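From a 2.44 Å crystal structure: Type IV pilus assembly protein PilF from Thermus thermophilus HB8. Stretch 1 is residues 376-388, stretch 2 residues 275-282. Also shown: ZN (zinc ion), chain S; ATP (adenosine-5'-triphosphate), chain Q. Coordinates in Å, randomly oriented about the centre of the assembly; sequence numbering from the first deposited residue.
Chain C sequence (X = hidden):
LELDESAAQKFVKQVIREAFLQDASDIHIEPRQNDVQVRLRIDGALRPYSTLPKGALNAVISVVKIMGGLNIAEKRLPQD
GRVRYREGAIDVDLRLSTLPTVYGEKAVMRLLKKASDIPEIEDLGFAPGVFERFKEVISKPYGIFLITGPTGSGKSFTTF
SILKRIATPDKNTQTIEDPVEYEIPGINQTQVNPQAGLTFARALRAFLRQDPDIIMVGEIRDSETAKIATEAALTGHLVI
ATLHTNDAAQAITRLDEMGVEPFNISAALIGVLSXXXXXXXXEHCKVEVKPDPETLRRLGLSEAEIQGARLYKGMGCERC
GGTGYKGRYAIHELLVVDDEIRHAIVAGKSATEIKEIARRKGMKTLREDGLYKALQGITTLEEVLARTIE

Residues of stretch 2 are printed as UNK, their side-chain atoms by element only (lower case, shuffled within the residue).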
ATOM      1  N   GLN C 376      12.419 -37.442  18.702  1.00 49.58           N
ATOM      2  CA  GLN C 376      12.248 -38.199  19.932  1.00 48.59           C
ATOM      3  C   GLN C 376      11.213 -39.310  19.810  1.00 47.25           C
ATOM      4  O   GLN C 376      10.940 -39.995  20.797  1.00 47.17           O
ATOM      5  CB  GLN C 376      11.872 -37.259  21.075  1.00 40.32           C
ATOM      6  CG  GLN C 376      12.951 -36.239  21.348  1.00 47.39           C
ATOM      7  CD  GLN C 376      12.550 -35.232  22.408  1.00 66.92           C
ATOM      8  OE1 GLN C 376      11.940 -34.205  22.105  1.00 66.50           O
ATOM      9  NE2 GLN C 376      12.880 -35.526  23.667  1.00 71.37           N
ATOM     10  N   GLY C 377      10.632 -39.511  18.636  1.00 43.23           N
ATOM     11  CA  GLY C 377       9.648 -40.550  18.457  1.00 41.78           C
ATOM     12  C   GLY C 377       8.223 -40.190  18.810  1.00 40.92           C
ATOM     13  O   GLY C 377       7.363 -41.076  18.801  1.00 43.99           O
ATOM     14  N   ILE C 378       7.930 -38.929  19.120  1.00 41.89           N
ATOM     15  CA  ILE C 378       6.542 -38.558  19.399  1.00 41.45           C
ATOM     16  C   ILE C 378       5.689 -38.671  18.138  1.00 44.57           C
ATOM     17  O   ILE C 378       4.529 -39.103  18.184  1.00 41.38           O
ATOM     18  CB  ILE C 378       6.495 -37.143  19.992  1.00 38.64           C
ATOM     19  CG1 ILE C 378       7.230 -37.137  21.323  1.00 40.49           C
ATOM     20  CG2 ILE C 378       5.080 -36.686  20.166  1.00 40.20           C
ATOM     21  CD1 ILE C 378       7.767 -35.804  21.710  1.00 36.56           C
ATOM     22  N   THR C 379       6.246 -38.293  16.994  1.00 44.26           N
ATOM     23  CA  THR C 379       5.513 -38.297  15.740  1.00 43.05           C
ATOM     24  C   THR C 379       6.450 -38.704  14.606  1.00 46.23           C
ATOM     25  O   THR C 379       7.676 -38.811  14.769  1.00 43.79           O
ATOM     26  CB  THR C 379       4.880 -36.922  15.471  1.00 41.76           C
ATOM     27  OG1 THR C 379       4.074 -36.989  14.301  1.00 37.14           O
ATOM     28  CG2 THR C 379       5.955 -35.837  15.287  1.00 39.42           C
ATOM     29  N   THR C 380       5.852 -38.963  13.449  1.00 46.60           N
ATOM     30  CA  THR C 380       6.642 -39.176  12.253  1.00 44.58           C
ATOM     31  C   THR C 380       7.046 -37.839  11.662  1.00 38.72           C
ATOM     32  O   THR C 380       6.437 -36.802  11.932  1.00 44.86           O
ATOM     33  CB  THR C 380       5.852 -39.952  11.214  1.00 45.18           C
ATOM     34  OG1 THR C 380       4.800 -39.111  10.719  1.00 42.43           O
ATOM     35  CG2 THR C 380       5.275 -41.212  11.825  1.00 37.86           C
ATOM     36  N   LEU C 381       8.089 -37.868  10.843  1.00 38.25           N
ATOM     37  CA  LEU C 381       8.440 -36.667  10.098  1.00 40.86           C
ATOM     38  C   LEU C 381       7.359 -36.315   9.084  1.00 40.30           C
ATOM     39  O   LEU C 381       7.116 -35.129   8.833  1.00 38.43           O
ATOM     40  CB  LEU C 381       9.782 -36.849   9.408  1.00 38.53           C
ATOM     41  CG  LEU C 381      10.193 -35.673   8.537  1.00 42.43           C
ATOM     42  CD1 LEU C 381      10.731 -34.553   9.420  1.00 39.18           C
ATOM     43  CD2 LEU C 381      11.214 -36.105   7.483  1.00 36.29           C
ATOM     44  N   GLU C 382       6.683 -37.321   8.516  1.00 38.58           N
ATOM     45  CA  GLU C 382       5.637 -37.041   7.533  1.00 40.10           C
ATOM     46  C   GLU C 382       4.520 -36.213   8.150  1.00 39.47           C
ATOM     47  O   GLU C 382       4.060 -35.232   7.554  1.00 36.40           O
ATOM     48  CB  GLU C 382       5.084 -38.338   6.940  1.00 38.01           C
ATOM     49  CG  GLU C 382       6.015 -38.996   5.903  1.00 52.38           C
ATOM     50  CD  GLU C 382       7.244 -39.673   6.538  1.00 55.57           C
ATOM     51  OE1 GLU C 382       7.113 -40.221   7.652  1.00 54.89           O
ATOM     52  OE2 GLU C 382       8.338 -39.668   5.921  1.00 57.33           O
ATOM     53  N   GLU C 383       4.071 -36.597   9.351  1.00 38.14           N
ATOM     54  CA  GLU C 383       3.084 -35.800  10.069  1.00 38.48           C
ATOM     55  C   GLU C 383       3.543 -34.359  10.200  1.00 36.08           C
ATOM     56  O   GLU C 383       2.781 -33.425   9.930  1.00 35.55           O
ATOM     57  CB  GLU C 383       2.824 -36.400  11.448  1.00 38.50           C
ATOM     58  CG  GLU C 383       1.758 -37.453  11.444  1.00 38.50           C
ATOM     59  CD  GLU C 383       0.416 -36.894  11.030  1.00 40.92           C
ATOM     60  OE1 GLU C 383      -0.051 -35.963  11.708  1.00 41.45           O
ATOM     61  OE2 GLU C 383      -0.170 -37.374  10.030  1.00 42.48           O
ATOM     62  N   VAL C 384       4.806 -34.161  10.580  1.00 33.53           N
ATOM     63  CA  VAL C 384       5.339 -32.808  10.718  1.00 33.90           C
ATOM     64  C   VAL C 384       5.270 -32.068   9.386  1.00 37.38           C
ATOM     65  O   VAL C 384       4.687 -30.979   9.287  1.00 41.69           O
ATOM     66  CB  VAL C 384       6.775 -32.855  11.264  1.00 41.00           C
ATOM     67  CG1 VAL C 384       7.434 -31.497  11.126  1.00 38.22           C
ATOM     68  CG2 VAL C 384       6.766 -33.330  12.725  1.00 40.13           C
ATOM     69  N   LEU C 385       5.879 -32.645   8.343  1.00 35.95           N
ATOM     70  CA  LEU C 385       5.857 -32.019   7.023  1.00 36.49           C
ATOM     71  C   LEU C 385       4.438 -31.737   6.559  1.00 37.42           C
ATOM     72  O   LEU C 385       4.182 -30.713   5.919  1.00 38.03           O
ATOM     73  CB  LEU C 385       6.563 -32.901   6.007  1.00 30.81           C
ATOM     74  CG  LEU C 385       7.984 -33.250   6.389  1.00 31.59           C
ATOM     75  CD1 LEU C 385       8.605 -34.126   5.307  1.00 37.04           C
ATOM     76  CD2 LEU C 385       8.783 -31.975   6.581  1.00 31.98           C
ATOM     77  N   ALA C 386       3.501 -32.639   6.867  1.00 34.64           N
ATOM     78  CA  ALA C 386       2.108 -32.408   6.492  1.00 37.29           C
ATOM     79  C   ALA C 386       1.595 -31.095   7.067  1.00 41.50           C
ATOM     80  O   ALA C 386       0.971 -30.292   6.362  1.00 35.56           O
ATOM     81  CB  ALA C 386       1.241 -33.573   6.967  1.00 35.86           C
ATOM     82  N   ARG C 387       1.888 -30.847   8.353  1.00 44.52           N
ATOM     83  CA  ARG C 387       1.304 -29.744   9.106  1.00 38.91           C
ATOM     84  C   ARG C 387       1.941 -28.400   8.810  1.00 40.23           C
ATOM     85  O   ARG C 387       1.434 -27.384   9.287  1.00 42.43           O
ATOM     86  CB  ARG C 387       1.417 -30.012  10.609  1.00 39.70           C
ATOM     87  CG  ARG C 387       0.448 -31.009  11.176  1.00 34.12           C
ATOM     88  CD  ARG C 387      -0.985 -30.683  10.805  1.00 36.28           C
ATOM     89  NE  ARG C 387      -1.358 -31.443   9.629  1.00 38.79           N
ATOM     90  CZ  ARG C 387      -1.596 -32.747   9.641  1.00 43.75           C
ATOM     91  NH1 ARG C 387      -1.525 -33.407  10.795  1.00 39.13           N
ATOM     92  NH2 ARG C 387      -1.918 -33.381   8.507  1.00 41.90           N
ATOM     93  N   THR C 388       3.027 -28.354   8.054  1.00 43.77           N
ATOM     94  CA  THR C 388       3.837 -27.148   8.046  1.00 43.82           C
ATOM     95  C   THR C 388       4.179 -26.712   6.640  1.00 43.80           C
ATOM     96  O   THR C 388       5.308 -26.299   6.373  1.00 44.02           O
ATOM     97  CB  THR C 388       5.120 -27.351   8.845  1.00 47.04           C
ATOM     98  OG1 THR C 388       5.860 -28.455   8.291  1.00 50.11           O
ATOM     99  CG2 THR C 388       4.803 -27.615  10.319  1.00 36.04           C
ATOM    100  N   UNK C 275      -0.146 -22.995  16.607  1.00 28.78           N
ATOM    101  CA  UNK C 275       0.065 -24.410  16.862  1.00 33.23           C
ATOM    102  C   UNK C 275      -0.636 -25.301  15.838  1.00 34.20           C
ATOM    103  O   UNK C 275      -1.498 -24.865  15.069  1.00 31.30           O
ATOM    104  c   UNK C 275      -2.061 -25.032  20.117  1.00 37.43           C
ATOM    105  o   UNK C 275      -1.597 -24.423  21.083  1.00 33.50           O
ATOM    106  n   UNK C 275      -2.766 -26.145  20.251  1.00 35.32           N
ATOM    107  c   UNK C 275      -0.358 -24.772  18.295  1.00 41.24           C
ATOM    108  c   UNK C 275      -1.812 -24.551  18.679  1.00 31.38           C
ATOM    109  N   UNK C 276      -0.210 -26.566  15.839  1.00 31.27           N
ATOM    110  CA  UNK C 276      -0.774 -27.638  15.032  1.00 38.58           C
ATOM    111  C   UNK C 276      -0.906 -28.895  15.883  1.00 37.25           C
ATOM    112  O   UNK C 276      -0.154 -29.102  16.842  1.00 37.35           O
ATOM    113  c   UNK C 276       0.103 -27.972  13.811  1.00 36.69           C
ATOM    114  c   UNK C 276      -0.367 -24.211  11.239  1.00 50.12           C
ATOM    115  n   UNK C 276      -0.701 -25.496  11.165  1.00 41.76           N
ATOM    116  n   UNK C 276      -0.308 -23.599  12.431  1.00 43.49           N
ATOM    117  c   UNK C 276       0.339 -26.824  12.897  1.00 34.54           C
ATOM    118  c   UNK C 276      -0.974 -26.322  12.333  1.00 32.56           C
ATOM    119  n   UNK C 276      -0.105 -23.533  10.124  1.00 44.11           N
ATOM    120  N   UNK C 277      -1.829 -29.767  15.496  1.00 34.87           N
ATOM    121  CA  UNK C 277      -1.867 -31.112  16.059  1.00 35.03           C
ATOM    122  C   UNK C 277      -1.305 -32.125  15.050  1.00 38.46           C
ATOM    123  O   UNK C 277      -1.738 -32.172  13.891  1.00 34.86           O
ATOM    124  c   UNK C 277      -3.902 -30.644  17.629  1.00 37.84           C
ATOM    125  c   UNK C 277      -2.953 -30.529  18.814  1.00 34.92           C
ATOM    126  c   UNK C 277      -5.230 -31.241  18.097  1.00 36.47           C
ATOM    127  c   UNK C 277      -3.293 -31.469  16.478  1.00 35.52           C
ATOM    128  N   UNK C 278      -0.312 -32.910  15.484  1.00 44.22           N
ATOM    129  CA  UNK C 278       0.229 -34.019  14.701  1.00 39.11           C
ATOM    130  C   UNK C 278      -0.216 -35.317  15.344  1.00 38.42           C
ATOM    131  O   UNK C 278      -0.491 -35.388  16.546  1.00 35.66           O
ATOM    132  c   UNK C 278       1.772 -34.044  14.570  1.00 34.75           C
ATOM    133  c   UNK C 278       2.316 -32.763  13.985  1.00 32.87           C
ATOM    134  c   UNK C 278       2.400 -34.344  15.895  1.00 34.44           C
ATOM    135  N   UNK C 279      -0.264 -36.363  14.530  1.00 41.27           N
ATOM    136  CA  UNK C 279      -0.622 -37.675  15.031  1.00 40.55           C
ATOM    137  C   UNK C 279       0.578 -38.308  15.723  1.00 45.49           C
ATOM    138  O   UNK C 279       1.735 -38.118  15.323  1.00 44.93           O
ATOM    139  n   UNK C 279      -1.626 -40.222   9.325  1.00 44.35           N
ATOM    140  c   UNK C 279      -1.121 -38.564  13.898  1.00 42.31           C
ATOM    141  c   UNK C 279      -2.525 -38.223  13.475  1.00 45.63           C
ATOM    142  c   UNK C 279      -2.361 -40.299  10.424  1.00 47.52           C
ATOM    143  c   UNK C 279      -3.064 -39.280  12.561  1.00 45.74           C
ATOM    144  n   UNK C 279      -2.303 -39.316  11.322  1.00 46.87           N
ATOM    145  n   UNK C 279      -3.145 -41.356  10.622  1.00 41.43           N
ATOM    146  N   UNK C 280       0.283 -39.069  16.766  1.00 39.73           N
ATOM    147  CA  UNK C 280       1.267 -39.580  17.698  1.00 41.47           C
ATOM    148  C   UNK C 280       1.574 -41.043  17.390  1.00 45.09           C
ATOM    149  O   UNK C 280       0.656 -41.865  17.297  1.00 42.50           O
ATOM    150  n   UNK C 280       3.051 -38.882  24.587  1.00 51.23           N
ATOM    151  n   UNK C 280       0.893 -38.225  24.073  1.00 58.60           N
ATOM    152  n   UNK C 280       2.186 -39.307  22.511  1.00 60.40           N
ATOM    153  c   UNK C 280       1.149 -39.271  21.493  1.00 53.26           C
ATOM    154  c   UNK C 280       1.695 -39.746  20.180  1.00 46.61           C
ATOM    155  c   UNK C 280       2.044 -38.804  23.728  1.00 59.19           C
ATOM    156  c   UNK C 280       0.723 -39.425  19.111  1.00 45.09           C
ATOM    157  N   UNK C 281       2.862 -41.366  17.237  1.00 40.05           N
ATOM    158  CA  UNK C 281       3.246 -42.729  16.878  1.00 45.24           C
ATOM    159  C   UNK C 281       2.815 -43.704  17.968  1.00 44.71           C
ATOM    160  O   UNK C 281       3.061 -43.472  19.160  1.00 43.32           O
ATOM    161  c   UNK C 281       4.765 -42.808  16.649  1.00 45.87           C
ATOM    162  c   UNK C 281       5.181 -41.977  15.436  1.00 46.44           C
ATOM    163  c   UNK C 281       5.194 -44.255  16.481  1.00 44.96           C
ATOM    164  N   UNK C 282       2.183 -44.807  17.560  1.00 46.92           N
ATOM    165  CA  UNK C 282       1.851 -45.876  18.496  1.00 46.32           C
ATOM    166  C   UNK C 282       3.091 -46.375  19.232  1.00 52.76           C
ATOM    167  O   UNK C 282       4.176 -46.501  18.660  1.00 54.12           O
ATOM    168  c   UNK C 282       1.185 -47.043  17.766  1.00 52.65           C
ATOM    169  s   UNK C 282       0.949 -48.545  18.801  1.00 60.73           S
TER
HETATM  170 ZN    ZN S 503       0.693 -49.949  16.817  1.00 60.01          ZN
HETATM  171  PG  ATP Q 501     -11.923 -24.658  16.735  1.00 47.22           P
HETATM  172  O1G ATP Q 501     -11.194 -24.255  15.457  1.00 43.15           O
HETATM  173  O2G ATP Q 501     -12.170 -23.510  17.691  1.00 51.41           O
HETATM  174  O3G ATP Q 501     -13.160 -25.493  16.521  1.00 50.20           O
HETATM  175  PB  ATP Q 501      -9.693 -25.414  18.386  1.00 43.61           P
HETATM  176  O1B ATP Q 501      -8.613 -24.862  17.492  1.00 38.43           O
HETATM  177  O2B ATP Q 501     -10.148 -24.665  19.616  1.00 44.63           O
HETATM  178  O3B ATP Q 501     -10.992 -25.744  17.496  1.00 37.20           O
HETATM  179  PA  ATP Q 501      -9.880 -27.564  20.195  1.00 44.46           P
HETATM  180  O1A ATP Q 501      -9.307 -27.192  21.535  1.00 44.10           O
HETATM  181  O2A ATP Q 501     -11.375 -27.481  20.002  1.00 52.17           O
HETATM  182  O3A ATP Q 501      -9.196 -26.841  18.930  1.00 36.64           O
HETATM  183  O5' ATP Q 501      -9.397 -29.080  19.998  1.00 51.67           O
HETATM  184  C5' ATP Q 501      -9.764 -29.855  18.859  1.00 45.67           C
HETATM  185  C4' ATP Q 501      -9.554 -31.315  19.239  1.00 47.91           C
HETATM  186  O4' ATP Q 501      -8.167 -31.588  19.466  1.00 38.08           O
HETATM  187  C3' ATP Q 501     -10.294 -31.621  20.526  1.00 48.62           C
HETATM  188  O3' ATP Q 501     -10.896 -32.911  20.300  1.00 58.32           O
HETATM  189  C2' ATP Q 501      -9.192 -31.608  21.582  1.00 45.41           C
HETATM  190  O2' ATP Q 501      -9.473 -32.402  22.750  1.00 47.55           O
HETATM  191  C1' ATP Q 501      -7.958 -32.058  20.795  1.00 40.76           C
HETATM  192  N9  ATP Q 501      -6.700 -31.469  21.293  1.00 43.85           N
HETATM  193  C8  ATP Q 501      -6.499 -30.149  21.505  1.00 41.81           C
HETATM  194  N7  ATP Q 501      -5.236 -29.918  21.951  1.00 36.81           N
HETATM  195  C5  ATP Q 501      -4.607 -31.100  22.040  1.00 35.97           C
HETATM  196  C6  ATP Q 501      -3.258 -31.552  22.447  1.00 37.59           C
HETATM  197  N6  ATP Q 501      -2.314 -30.672  22.868  1.00 35.66           N
HETATM  198  N1  ATP Q 501      -2.996 -32.874  22.386  1.00 38.36           N
HETATM  199  C2  ATP Q 501      -3.931 -33.752  21.966  1.00 43.36           C
HETATM  200  N3  ATP Q 501      -5.177 -33.413  21.579  1.00 43.40           N
HETATM  201  C4  ATP Q 501      -5.574 -32.122  21.594  1.00 39.20           C
HETATM  202  O   HOH W   1       0.904 -38.494   8.069  1.00 42.69           O

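Position 275 carries three carbons in an unbranched run, the third bearing one oxygen and one nitrogen. It does not touch stretch 1. This is a side-chain amide, and the length makes it Gln275. Its amide is hydrogen-bonded elsewhere in the structure.

Position 276 has three carbons, a nitrogen, then a carbon carrying two more nitrogens. Its CB points toward the helix and lies 4.0 Å from Arg387 CB. The guanidinium identifies Arg276. Its NH1 donates to Gln275 O at 3.2 Å.

Position 277 has four carbons, forked at the second. The end of the side chain leads away from stretch 1. Its backbone O accepts a weak hydrogen bond from Arg387 NH1 at 3.3 Å. A fork there, rather than at the first, means Leu277. CD1 lies 3.3 Å from O4' of ATP.

Position 278 has three carbons, one carrying the other two. One outer carbon lies 3.8 Å from Arg387 CG and the other 3.5 Å from Thr379 OG1. The fork at CB and the absence of oxygen give Val278.

Position 279 again has three carbons, a nitrogen, and a carbon with two nitrogens. This group meets Glu383 edge-on: the chain nitrogen lies 3.2 Å from Glu383 OE2 and a terminal nitrogen 3.3 Å from it, a salt bridge. This is Arg279. A water lies 2.5 Å from Glu383 OE2.

Position 280 repeats the same set of atoms. Backbone and side chain both reach Ile378 O: CA lies 3.3 Å from it, a CA-H...O contact, and the second side-chain carbon lies 3.5 Å from it. This is Arg280. Its chain is extended, with chi1, chi2 and chi3 all t.

Position 281 has three carbons forked at CB. Its CB points toward stretch 1, and an outer carbon lies 3.7 Å from Thr380 CG2. It is Val281.

Position 282 has one carbon and one sulfur. It points away from stretch 1. This is Cys282, and SG binds zinc at 2.4 Å.

The helix runs nearly antiparallel to the strand, at 167°. Backbone polar groups of the strand are met by stretch 1. Val281 N donates to Ile378 O at 3.0 Å, and Thr379 OG1 donates to Arg279 O at 2.8 Å. Glu383 is shared: OE1 accepts from Arg279 N at 2.9 Å, while OE2 takes the guanidinium. Arg387 NH1 adds a salt bridge to Glu383 OE1 at 3.1 Å, so one carboxylate links both arginines. Thr380 caps the helix, its OG1 accepting from Glu383 N at 3.0 Å. The two valines supply apolar packing between these polar links.

Stretch 2 (275-282) QRLVRRVC
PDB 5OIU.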